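PDB 6RJ1: Mgp-operon protein 3 from Mycoplasma pneumoniae, which probably takes part in adhesion of the bacterium to host cells as the surface protein P40/P90, a likely partner of the adhesin P1. Local coordinates for residues 58-70 / 81-93. Residues are numbered along the deposited sequence; the frame is centred on the assembly and turned at random.
Sequences RSALVRVKFQDTT and ALSFDTQESQKAL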
# COMPACT_ATOMS: atom_id res chain seq x y z
N ARG A 58 11.79 -15.76 4.42
CA ARG A 58 12.61 -15.04 3.45
C ARG A 58 14.03 -14.85 3.97
O ARG A 58 14.24 -14.88 5.17
CB ARG A 58 11.95 -13.70 3.05
CG ARG A 58 11.96 -12.64 4.12
CD ARG A 58 11.12 -11.44 3.74
NE ARG A 58 10.99 -10.51 4.86
CZ ARG A 58 10.28 -9.39 4.83
NH1 ARG A 58 9.60 -9.06 3.73
NH2 ARG A 58 10.23 -8.61 5.89
N SER A 59 15.00 -14.64 3.07
CA SER A 59 16.39 -14.44 3.46
C SER A 59 16.91 -13.11 2.94
O SER A 59 16.60 -12.74 1.81
CB SER A 59 17.26 -15.58 2.94
OG SER A 59 18.64 -15.23 2.88
N ALA A 60 17.71 -12.41 3.77
CA ALA A 60 18.33 -11.12 3.42
C ALA A 60 19.48 -11.32 2.42
O ALA A 60 20.12 -10.36 1.97
CB ALA A 60 18.84 -10.44 4.68
N LEU A 61 19.75 -12.58 2.06
CA LEU A 61 20.79 -12.93 1.11
C LEU A 61 20.25 -13.11 -0.30
O LEU A 61 21.03 -13.37 -1.21
CB LEU A 61 21.58 -14.17 1.56
CG LEU A 61 22.54 -13.98 2.73
CD1 LEU A 61 23.01 -15.31 3.25
CD2 LEU A 61 23.74 -13.12 2.34
N VAL A 62 18.92 -12.96 -0.49
CA VAL A 62 18.29 -13.09 -1.80
C VAL A 62 18.77 -11.95 -2.72
O VAL A 62 18.86 -10.80 -2.28
CB VAL A 62 16.73 -13.20 -1.72
CG1 VAL A 62 16.06 -11.88 -1.35
CG2 VAL A 62 16.15 -13.77 -3.01
N ARG A 63 19.17 -12.28 -3.96
CA ARG A 63 19.62 -11.29 -4.94
C ARG A 63 18.91 -11.49 -6.27
O ARG A 63 18.86 -12.61 -6.77
CB ARG A 63 21.16 -11.29 -5.09
CG ARG A 63 21.92 -10.73 -3.87
CD ARG A 63 21.56 -9.29 -3.53
NE ARG A 63 22.32 -8.77 -2.40
CZ ARG A 63 22.01 -8.97 -1.11
NH1 ARG A 63 20.95 -9.70 -0.79
NH2 ARG A 63 22.77 -8.46 -0.15
N VAL A 64 18.30 -10.41 -6.79
CA VAL A 64 17.55 -10.48 -8.05
C VAL A 64 18.19 -9.60 -9.12
O VAL A 64 18.70 -8.52 -8.81
CB VAL A 64 16.02 -10.21 -7.86
CG1 VAL A 64 15.25 -10.36 -9.16
CG2 VAL A 64 15.42 -11.13 -6.80
N LYS A 65 18.21 -10.09 -10.38
CA LYS A 65 18.72 -9.34 -11.52
C LYS A 65 17.67 -9.25 -12.63
O LYS A 65 16.87 -10.18 -12.82
CB LYS A 65 20.08 -9.87 -12.03
CG LYS A 65 20.06 -11.20 -12.79
CD LYS A 65 21.39 -11.53 -13.44
CE LYS A 65 21.42 -12.89 -14.13
NZ LYS A 65 21.28 -14.03 -13.18
N PHE A 66 17.66 -8.12 -13.33
CA PHE A 66 16.79 -7.88 -14.48
C PHE A 66 17.70 -7.70 -15.70
O PHE A 66 18.61 -6.86 -15.68
CB PHE A 66 15.87 -6.67 -14.25
CG PHE A 66 15.10 -6.19 -15.46
CD1 PHE A 66 14.09 -6.98 -16.02
CD2 PHE A 66 15.35 -4.95 -16.02
CE1 PHE A 66 13.37 -6.53 -17.13
CE2 PHE A 66 14.63 -4.50 -17.13
CZ PHE A 66 13.65 -5.30 -17.68
N GLN A 67 17.49 -8.52 -16.73
CA GLN A 67 18.30 -8.41 -17.94
C GLN A 67 17.71 -7.36 -18.88
O GLN A 67 16.67 -7.59 -19.49
CB GLN A 67 18.46 -9.77 -18.64
CG GLN A 67 19.92 -10.23 -18.80
CD GLN A 67 20.83 -9.30 -19.60
OE1 GLN A 67 22.00 -9.09 -19.23
NE2 GLN A 67 20.35 -8.74 -20.70
N ASP A 68 18.36 -6.19 -18.92
CA ASP A 68 17.97 -5.06 -19.77
C ASP A 68 19.09 -4.77 -20.74
O ASP A 68 20.25 -4.62 -20.34
CB ASP A 68 17.62 -3.82 -18.92
CG ASP A 68 18.75 -3.24 -18.09
OD1 ASP A 68 19.51 -4.02 -17.48
OD2 ASP A 68 18.87 -1.99 -18.05
N THR A 69 18.74 -4.76 -22.04
CA THR A 69 19.51 -4.53 -23.27
C THR A 69 18.76 -5.26 -24.37
O THR A 69 18.35 -4.65 -25.37
CB THR A 69 20.99 -5.06 -23.25
OG1 THR A 69 21.09 -6.24 -22.44
CG2 THR A 69 22.00 -4.00 -22.82
N THR A 70 18.53 -6.58 -24.14
CA THR A 70 17.89 -7.60 -24.96
C THR A 70 18.66 -7.69 -26.32
O THR A 70 18.24 -7.18 -27.37
CB THR A 70 16.34 -7.47 -24.99
OG1 THR A 70 15.78 -8.72 -25.37
CG2 THR A 70 15.79 -6.31 -25.83
N ALA A 81 13.50 -12.49 -18.13
CA ALA A 81 14.41 -11.36 -17.94
C ALA A 81 14.76 -11.22 -16.47
O ALA A 81 15.82 -10.70 -16.12
CB ALA A 81 13.76 -10.09 -18.44
N LEU A 82 13.85 -11.70 -15.61
CA LEU A 82 13.94 -11.75 -14.16
C LEU A 82 14.54 -13.09 -13.74
O LEU A 82 14.09 -14.14 -14.20
CB LEU A 82 12.52 -11.58 -13.58
CG LEU A 82 12.19 -10.29 -12.80
CD1 LEU A 82 12.81 -9.07 -13.43
CD2 LEU A 82 10.69 -10.10 -12.69
N SER A 83 15.58 -13.05 -12.90
CA SER A 83 16.25 -14.24 -12.38
C SER A 83 16.96 -13.94 -11.06
O SER A 83 17.20 -12.77 -10.74
CB SER A 83 17.26 -14.79 -13.38
OG SER A 83 18.28 -13.85 -13.65
N PHE A 84 17.28 -14.99 -10.31
CA PHE A 84 18.01 -14.84 -9.06
C PHE A 84 19.51 -14.79 -9.37
O PHE A 84 20.00 -15.61 -10.14
CB PHE A 84 17.68 -15.98 -8.08
CG PHE A 84 16.27 -15.99 -7.52
CD1 PHE A 84 15.84 -15.03 -6.61
CD2 PHE A 84 15.38 -17.01 -7.86
CE1 PHE A 84 14.55 -15.05 -6.09
CE2 PHE A 84 14.09 -17.04 -7.33
CZ PHE A 84 13.68 -16.06 -6.45
N ASP A 85 20.21 -13.80 -8.80
CA ASP A 85 21.64 -13.60 -8.96
C ASP A 85 22.41 -14.38 -7.88
O ASP A 85 22.79 -13.82 -6.85
CB ASP A 85 22.01 -12.11 -8.95
CG ASP A 85 23.28 -11.79 -9.72
OD1 ASP A 85 24.37 -12.27 -9.31
OD2 ASP A 85 23.20 -11.08 -10.74
N THR A 86 22.63 -15.68 -8.14
CA THR A 86 23.34 -16.64 -7.28
C THR A 86 24.77 -16.15 -6.94
O THR A 86 25.21 -16.33 -5.80
CB THR A 86 23.29 -18.04 -7.94
OG1 THR A 86 21.93 -18.48 -7.92
CG2 THR A 86 24.16 -19.08 -7.23
N GLN A 87 25.45 -15.52 -7.91
CA GLN A 87 26.80 -14.96 -7.77
C GLN A 87 26.85 -13.82 -6.74
O GLN A 87 27.78 -13.78 -5.93
CB GLN A 87 27.35 -14.51 -9.13
CG GLN A 87 27.77 -15.67 -10.03
CD GLN A 87 28.26 -15.22 -11.39
OE1 GLN A 87 27.63 -14.40 -12.08
NE2 GLN A 87 29.39 -15.78 -11.82
N GLU A 88 25.85 -12.91 -6.77
CA GLU A 88 25.73 -11.79 -5.84
C GLU A 88 25.34 -12.29 -4.45
O GLU A 88 25.82 -11.74 -3.46
CB GLU A 88 24.69 -10.77 -6.34
CG GLU A 88 25.27 -9.44 -6.80
CD GLU A 88 25.81 -8.52 -5.73
OE1 GLU A 88 25.08 -8.25 -4.75
OE2 GLU A 88 26.96 -8.06 -5.87
N SER A 89 24.48 -13.33 -4.37
CA SER A 89 24.02 -13.94 -3.13
C SER A 89 25.20 -14.58 -2.38
O SER A 89 25.27 -14.49 -1.16
CB SER A 89 22.94 -14.98 -3.41
OG SER A 89 21.69 -14.36 -3.65
N GLN A 90 26.13 -15.20 -3.13
CA GLN A 90 27.34 -15.81 -2.59
C GLN A 90 28.28 -14.69 -2.17
O GLN A 90 28.93 -14.81 -1.13
CB GLN A 90 28.01 -16.72 -3.64
CG GLN A 90 29.02 -17.72 -3.05
CD GLN A 90 28.38 -18.94 -2.42
OE1 GLN A 90 28.31 -19.07 -1.19
NE2 GLN A 90 27.91 -19.86 -3.24
N LYS A 91 28.33 -13.59 -2.95
CA LYS A 91 29.16 -12.41 -2.68
C LYS A 91 28.74 -11.77 -1.35
O LYS A 91 29.59 -11.44 -0.53
CB LYS A 91 29.06 -11.41 -3.85
CG LYS A 91 30.17 -10.36 -3.87
CD LYS A 91 29.94 -9.33 -4.96
CE LYS A 91 30.92 -8.19 -4.90
NZ LYS A 91 30.60 -7.13 -5.90
N ALA A 92 27.41 -11.65 -1.14
CA ALA A 92 26.80 -11.08 0.05
C ALA A 92 27.02 -11.96 1.29
O ALA A 92 27.10 -11.42 2.39
CB ALA A 92 25.32 -10.84 -0.18
N LEU A 93 27.13 -13.30 1.10
CA LEU A 93 27.36 -14.27 2.17
C LEU A 93 28.71 -13.99 2.83
O LEU A 93 28.80 -14.02 4.07
CB LEU A 93 27.34 -15.72 1.62
CG LEU A 93 26.46 -16.75 2.36
CD1 LEU A 93 26.42 -18.05 1.60
CD2 LEU A 93 26.97 -17.02 3.77
O HOH W 1 19.73 -14.88 -5.44
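Lys65 and Ser83 pair through both backbones, Lys65 N giving an almost straight bond of 2.9 Å to Ser83 O and Ser83 N returning one to Lys65 O. Gln67 N to Ala81 O and Asp85 N to Arg63 O (2.7 Å) extend the ladder at its two ends, making strands 64-66 and 82-84 a short antiparallel ribbon. On one face the Lys65 chain, bent only at its last torsion (chi4 -66°), curls over Ser83 so that Lys65 NZ reaches Ser83 OG at 3.0 Å; Lys65 CD lies 3.3 Å from Asp85 OD2. Asp85 is the N-cap of helix 86-93, where OD1 accepts from Glu88 N on the anti side of the carboxylate. One turn into the helix, Ser89 OG donates to Leu61 O (2.7 Å), lying in that carbonyl's plane, and also accepts from a water that in turn accepts from Arg63 N. The turn before strand 64-66 fixes the orientation of the Arg63 guanidinium: NH1 donates to Ala60 O and Val62 O, both close to its plane. Ala92 CB covers one face of this group, 3.5 Å from Arg63 NH2, while Glu88 OE1 stands at its edge in a long salt bridge from Arg63 NE, the planes 31° apart. Leu61 CD2 packs on Ala92 and its CD1 on Leu93. Val64, Phe66, Leu82 and Phe84 make the other face apolar; Phe84 meets Val64 CG2 and, from the turn, Val62 CG2 (3.7 Å from Phe84 CE1), both obliquely, and Phe66 meets Leu82 CD1 and Ala81 CB. Helix 446-454 lies against Val62 and Val64, its Tyr451 meeting Phe84 edge-to-face, and helix 157-163 covers Phe66; the ribbon and its capped helix thus form an excursion between strands 52-59 and 114-121, neighbours in the eight-stranded sheet.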